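Local coordinates for D-glucosaminate-6-phosphate ammonia lyase (PDB 7LCE), which belongs to the pyridoxal-phosphate-dependent aminotransferase-like superfamily, in the selenocysteine synthase family, at residues K12-C18 with E326-R332; S27-V33 with F215-T219. Numbering follows the deposited sequence.

How the contacts relate
Both contacts tie the N-terminal part of the chain to regions far along the sequence. Contact 1 pairs strand 13-17 with strand 327-331, and contact 2, nested inside the loop that this pairing closes, sets the residues leading into helix 31-41 against the 215-219 loop. Strand 13-17 and helix 31-41 follow each other in the chain, yet the contacts do not touch: their centres lie 18 Å apart and their nearest atoms about 6 Å. Contact 2 is closer in sequence to the cofactor: segment 215-219 starts, in the same loop, two residues after Lys213, which carries pyridoxal phosphate as an imine. Both contacts also meet the second subunit.

Contact 1 (K12-C18 with E326-R332); sequences KKVINAC and EIAIYAR
Four backbone hydrogen bonds join strands 13-17 and 327-331, which run parallel with axes 4.7 Å apart at closest approach and 14° between their directions. Ala328 N donates to Lys13 O (3.0 Å) and Ala328 O accepts from Ile15 N (2.8 Å); two residues on, Tyr330 N donates to Ile15 O (3.0 Å) and Tyr330 O accepts from Ala17 N (2.7 Å). Val14 thus sits beside Ala328, Ile15 beside Ile329 and Asn16 beside Tyr330. Asn16, with chi1 t, folds back so that OD1 accepts from Cys18 N (3.0 Å), an Asx turn; its ND2 hydrogen-bonds to Gly19 O.

Side chains alternate between the two faces. On one, Val14 CG1 lies 3.8 Å from Tyr330 CD1, and Val14 CG2 is 4.3 Å from the small Ala328 CB. Tyr330 (chi1 m) meets Val14 with apolar ring carbon, while its polar OH hydrogen-bonds to Glu46 of the second subunit. On the other face beta-branched isoleucines suit the strands, with Ile15 and Ile329 buried: Ile15 (m, t) brings CD1 to 3.7 Å from Ile327 CG2, and its CB is 4.1 Å from Ile329 CG1. Ile15 and Ile329 also touch helix 352-365. This two-stranded parallel sheet, one face on a helix and the other toward the partner subunit, joins N-terminal strand 13-17 to C-terminal strand 327-331, consistent with fold-type I PLP enzymes, in which the N-terminal segment often joins the C-terminal domain.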
loop_
_atom_site.group_PDB
_atom_site.type_symbol
_atom_site.label_atom_id
_atom_site.label_comp_id
_atom_site.label_asym_id
_atom_site.label_seq_id
_atom_site.Cartn_x
_atom_site.Cartn_y
_atom_site.Cartn_z
ATOM N N LYS A 12 17.362 55.102 -7.650
ATOM C CA LYS A 12 18.718 55.587 -7.852
ATOM C C LYS A 12 19.191 55.341 -9.278
ATOM O O LYS A 12 18.843 54.340 -9.911
ATOM C CB LYS A 12 19.685 54.901 -6.888
ATOM C CG LYS A 12 19.312 55.012 -5.430
ATOM C CD LYS A 12 20.237 54.159 -4.585
ATOM C CE LYS A 12 21.094 55.022 -3.687
ATOM N NZ LYS A 12 21.958 54.198 -2.797
ATOM N N LYS A 13 19.996 56.271 -9.784
ATOM C CA LYS A 13 20.727 56.019 -11.016
ATOM C C LYS A 13 21.834 55.012 -10.737
ATOM O O LYS A 13 22.633 55.196 -9.813
ATOM C CB LYS A 13 21.308 57.319 -11.569
ATOM C CG LYS A 13 22.219 57.131 -12.767
ATOM C CD LYS A 13 22.715 58.462 -13.307
ATOM C CE LYS A 13 23.686 58.245 -14.454
ATOM N NZ LYS A 13 23.044 57.489 -15.567
ATOM N N VAL A 14 21.883 53.946 -11.529
ATOM C CA VAL A 14 22.808 52.840 -11.304
ATOM C C VAL A 14 23.885 52.866 -12.378
ATOM O O VAL A 14 23.583 53.017 -13.569
ATOM C CB VAL A 14 22.073 51.488 -11.298
ATOM C CG1 VAL A 14 23.059 50.353 -11.087
ATOM C CG2 VAL A 14 20.995 51.475 -10.227
ATOM N N ILE A 15 25.138 52.713 -11.957
ATOM C CA ILE A 15 26.270 52.559 -12.861
ATOM C C ILE A 15 26.839 51.165 -12.640
ATOM O O ILE A 15 27.326 50.854 -11.546
ATOM C CB ILE A 15 27.346 53.628 -12.627
ATOM C CG1 ILE A 15 26.757 55.028 -12.786
ATOM C CG2 ILE A 15 28.510 53.429 -13.589
ATOM C CD1 ILE A 15 27.784 56.129 -12.655
ATOM N N ASN A 16 26.794 50.338 -13.678
ATOM C CA ASN A 16 27.183 48.940 -13.578
ATOM C C ASN A 16 28.613 48.780 -14.067
ATOM O O ASN A 16 28.910 49.057 -15.234
ATOM C CB ASN A 16 26.242 48.051 -14.388
ATOM C CG ASN A 16 26.457 46.575 -14.118
ATOM O OD1 ASN A 16 27.527 46.159 -13.667
ATOM N ND2 ASN A 16 25.439 45.771 -14.401
ATOM N N ALA A 17 29.486 48.300 -13.184
ATOM C CA ALA A 17 30.868 48.012 -13.539
ATOM C C ALA A 17 31.290 46.626 -13.072
ATOM O O ALA A 17 32.486 46.316 -13.094
ATOM C CB ALA A 17 31.810 49.073 -12.961
ATOM N N CYS A 18 30.343 45.790 -12.648
ATOM C CA CYS A 18 30.627 44.424 -12.227
ATOM C C CYS A 18 30.394 43.409 -13.341
ATOM O O CYS A 18 31.235 42.533 -13.565
ATOM C CB CYS A 18 29.776 44.068 -11.002
ATOM S SG CYS A 18 30.273 42.545 -10.166
ATOM N N GLU A 326 24.435 58.314 -3.593
ATOM C CA GLU A 326 23.246 58.747 -4.322
ATOM C C GLU A 326 23.240 58.199 -5.745
ATOM O O GLU A 326 22.170 57.915 -6.298
ATOM C CB GLU A 326 23.158 60.274 -4.311
ATOM C CG GLU A 326 21.863 60.841 -4.867
ATOM C CD GLU A 326 21.939 62.337 -5.110
ATOM O OE1 GLU A 326 23.016 62.926 -4.874
ATOM O OE2 GLU A 326 20.916 62.924 -5.522
ATOM N N ILE A 327 24.414 58.050 -6.350
ATOM C CA ILE A 327 24.577 57.312 -7.595
ATOM C C ILE A 327 25.135 55.945 -7.216
ATOM O O ILE A 327 26.273 55.841 -6.744
ATOM C CB ILE A 327 25.502 58.040 -8.580
ATOM C CG1 ILE A 327 24.937 59.414 -8.945
ATOM C CG2 ILE A 327 25.698 57.202 -9.834
ATOM C CD1 ILE A 327 23.576 59.364 -9.594
ATOM N N ALA A 328 24.336 54.897 -7.407
ATOM C CA ALA A 328 24.730 53.542 -7.031
ATOM C C ALA A 328 25.739 53.005 -8.040
ATOM O O ALA A 328 25.390 52.737 -9.194
ATOM C CB ALA A 328 23.504 52.638 -6.954
ATOM N N ILE A 329 26.987 52.839 -7.608
ATOM C CA ILE A 329 28.068 52.349 -8.460
ATOM C C ILE A 329 28.448 50.947 -7.999
ATOM O O ILE A 329 28.922 50.763 -6.870
ATOM C CB ILE A 329 29.283 53.286 -8.437
ATOM C CG1 ILE A 329 28.911 54.661 -8.999
ATOM C CG2 ILE A 329 30.437 52.679 -9.216
ATOM C CD1 ILE A 329 29.878 55.752 -8.614
ATOM N N TYR A 330 28.241 49.963 -8.872
ATOM C CA TYR A 330 28.505 48.560 -8.568
ATOM C C TYR A 330 29.788 48.135 -9.275
ATOM O O TYR A 330 29.823 48.031 -10.506
ATOM C CB TYR A 330 27.326 47.686 -8.992
ATOM C CG TYR A 330 26.102 47.837 -8.114
ATOM C CD1 TYR A 330 25.197 48.869 -8.323
ATOM C CD2 TYR A 330 25.852 46.946 -7.080
ATOM C CE1 TYR A 330 24.078 49.011 -7.523
ATOM C CE2 TYR A 330 24.735 47.079 -6.274
ATOM C CZ TYR A 330 23.851 48.112 -6.499
ATOM O OH TYR A 330 22.736 48.249 -5.699
ATOM N N ALA A 331 30.838 47.890 -8.498
ATOM C CA ALA A 331 32.109 47.407 -9.019
ATOM C C ALA A 331 32.287 45.921 -8.722
ATOM O O ALA A 331 31.506 45.307 -7.991
ATOM C CB ALA A 331 33.267 48.211 -8.425
ATOM N N ARG A 332 33.342 45.343 -9.298
ATOM C CA ARG A 332 33.666 43.946 -9.042
ATOM C C ARG A 332 34.320 43.834 -7.671
ATOM O O ARG A 332 35.377 44.427 -7.427
ATOM C CB ARG A 332 34.592 43.397 -10.126
ATOM C CG ARG A 332 33.921 43.135 -11.463
ATOM C CD ARG A 332 34.924 42.640 -12.500
ATOM N NE ARG A 332 35.487 41.335 -12.173
ATOM C CZ ARG A 332 34.970 40.178 -12.557
ATOM N NH1 ARG A 332 33.862 40.121 -13.281
ATOM N NH2 ARG A 332 35.579 39.047 -12.211
#

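Contact 2 (S27-V33 with F215-T219); sequences SSVAPEV and FNAPT
Residues 27-30 are extended; helix 31-41 starts at Pro31, with Ala30 as N-cap and a weak hydrogen bond from Val33 N to Ala30 O (3.1 Å). Proline, lacking an amide hydrogen, suits the first helical turn. In segment 215-219, Asn216 has left-handed backbone angles (47/56), which asparagine tolerates, before Ala217 and Pro218 extend again. Ser27 CA and Asn216 CA are 5.2 Å apart.

Asn216 (chi1 m) sets ND2 3.6 Å from Ser27 CB and 3.5 Å from Ser28 O, while its OD1 is hydrogen-bonded to Lys20 NZ. Val29 (chi1 t) lays CG2 3.5 Å from Pro218 N and CG1 3.7 Å from Pro218 CD; Val33 CG1 reaches the same CD at 4.0 Å, so the valines pack side by side against one ring edge.

Following cofactor-bearing Lys213, as in fold-type I PLP enzymes, the loop between strands 206-210 and 221-225 packs against the start of helix 31-41, with helix 248-262 touching Val33, Ala217 and Pro218, and Ser42 of the second subunit hydrogen-bonded to Val29 O.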
loop_
_atom_site.group_PDB
_atom_site.type_symbol
_atom_site.label_atom_id
_atom_site.label_comp_id
_atom_site.label_asym_id
_atom_site.label_seq_id
_atom_site.Cartn_x
_atom_site.Cartn_y
_atom_site.Cartn_z
ATOM N N SER A 27 20.874 43.104 -18.076
ATOM C CA SER A 27 21.516 43.717 -19.232
ATOM C C SER A 27 20.885 45.064 -19.562
ATOM O O SER A 27 19.823 45.428 -19.050
ATOM C CB SER A 27 21.435 42.798 -20.454
ATOM O OG SER A 27 20.085 42.551 -20.811
ATOM N N SER A 28 21.574 45.802 -20.435
ATOM C CA SER A 28 21.110 47.074 -20.982
ATOM C C SER A 28 20.920 46.911 -22.485
ATOM O O SER A 28 21.896 46.745 -23.223
ATOM C CB SER A 28 22.102 48.196 -20.681
ATOM O OG SER A 28 21.646 49.432 -21.207
ATOM N N VAL A 29 19.668 46.980 -22.939
ATOM C CA VAL A 29 19.372 46.742 -24.346
ATOM C C VAL A 29 19.833 47.923 -25.189
ATOM O O VAL A 29 19.706 49.089 -24.787
ATOM C CB VAL A 29 17.869 46.473 -24.533
ATOM C CG1 VAL A 29 17.577 46.073 -25.970
ATOM C CG2 VAL A 29 17.406 45.392 -23.571
ATOM N N ALA A 30 20.379 47.624 -26.366
ATOM C CA ALA A 30 20.824 48.661 -27.283
ATOM C C ALA A 30 19.626 49.424 -27.850
ATOM O O ALA A 30 18.550 48.850 -28.046
ATOM C CB ALA A 30 21.640 48.057 -28.421
ATOM N N PRO A 31 19.788 50.722 -28.119
ATOM C CA PRO A 31 18.654 51.506 -28.643
ATOM C C PRO A 31 18.126 51.019 -29.983
ATOM O O PRO A 31 16.913 51.086 -30.218
ATOM C CB PRO A 31 19.233 52.925 -28.744
ATOM C CG PRO A 31 20.358 52.945 -27.762
ATOM C CD PRO A 31 20.953 51.570 -27.816
ATOM N N GLU A 32 18.997 50.539 -30.877
ATOM C CA GLU A 32 18.517 50.019 -32.155
ATOM C C GLU A 32 17.627 48.797 -31.960
ATOM O O GLU A 32 16.662 48.599 -32.706
ATOM C CB GLU A 32 19.691 49.684 -33.079
ATOM C CG GLU A 32 20.732 50.788 -33.228
ATOM C CD GLU A 32 21.949 50.584 -32.347
ATOM O OE1 GLU A 32 21.786 50.415 -31.119
ATOM O OE2 GLU A 32 23.075 50.588 -32.889
ATOM N N VAL A 33 17.932 47.965 -30.963
ATOM C CA VAL A 33 17.108 46.788 -30.712
ATOM C C VAL A 33 15.752 47.192 -30.143
ATOM O O VAL A 33 14.715 46.638 -30.526
ATOM C CB VAL A 33 17.851 45.806 -29.788
ATOM C CG1 VAL A 33 17.001 44.583 -29.515
ATOM C CG2 VAL A 33 19.171 45.397 -30.417
ATOM N N PHE A 215 23.568 38.299 -24.824
ATOM C CA PHE A 215 23.463 39.089 -26.046
ATOM C C PHE A 215 22.770 40.429 -25.825
ATOM O O PHE A 215 22.351 41.068 -26.794
ATOM C CB PHE A 215 22.747 38.273 -27.123
ATOM C CG PHE A 215 23.227 36.853 -27.211
ATOM C CD1 PHE A 215 24.469 36.561 -27.754
ATOM C CD2 PHE A 215 22.455 35.813 -26.718
ATOM C CE1 PHE A 215 24.920 35.258 -27.828
ATOM C CE2 PHE A 215 22.903 34.508 -26.787
ATOM C CZ PHE A 215 24.138 34.232 -27.339
ATOM N N ASN A 216 22.667 40.873 -24.573
ATOM C CA ASN A 216 22.107 42.176 -24.215
ATOM C C ASN A 216 20.784 42.431 -24.937
ATOM O O ASN A 216 20.604 43.423 -25.649
ATOM C CB ASN A 216 23.114 43.291 -24.499
ATOM C CG ASN A 216 24.251 43.309 -23.503
ATOM O OD1 ASN A 216 25.258 42.624 -23.681
ATOM N ND2 ASN A 216 24.095 44.089 -22.439
ATOM N N ALA A 217 19.855 41.505 -24.742
ATOM C CA ALA A 217 18.551 41.522 -25.376
ATOM C C ALA A 217 17.469 41.840 -24.355
ATOM O O ALA A 217 17.689 41.719 -23.146
ATOM C CB ALA A 217 18.246 40.164 -26.024
ATOM N N PRO A 218 16.288 42.269 -24.801
ATOM C CA PRO A 218 15.150 42.328 -23.884
ATOM C C PRO A 218 14.867 40.937 -23.337
ATOM O O PRO A 218 15.272 39.925 -23.915
ATOM C CB PRO A 218 14.002 42.840 -24.763
ATOM C CG PRO A 218 14.434 42.550 -26.158
ATOM C CD PRO A 218 15.920 42.737 -26.147
ATOM N N THR A 219 14.173 40.899 -22.198
ATOM C CA THR A 219 13.971 39.668 -21.441
ATOM C C THR A 219 13.523 38.521 -22.333
ATOM O O THR A 219 12.384 38.506 -22.811
ATOM C CB THR A 219 12.948 39.897 -20.337
ATOM O OG1 THR A 219 13.366 41.016 -19.550
ATOM C CG2 THR A 219 12.841 38.667 -19.453
#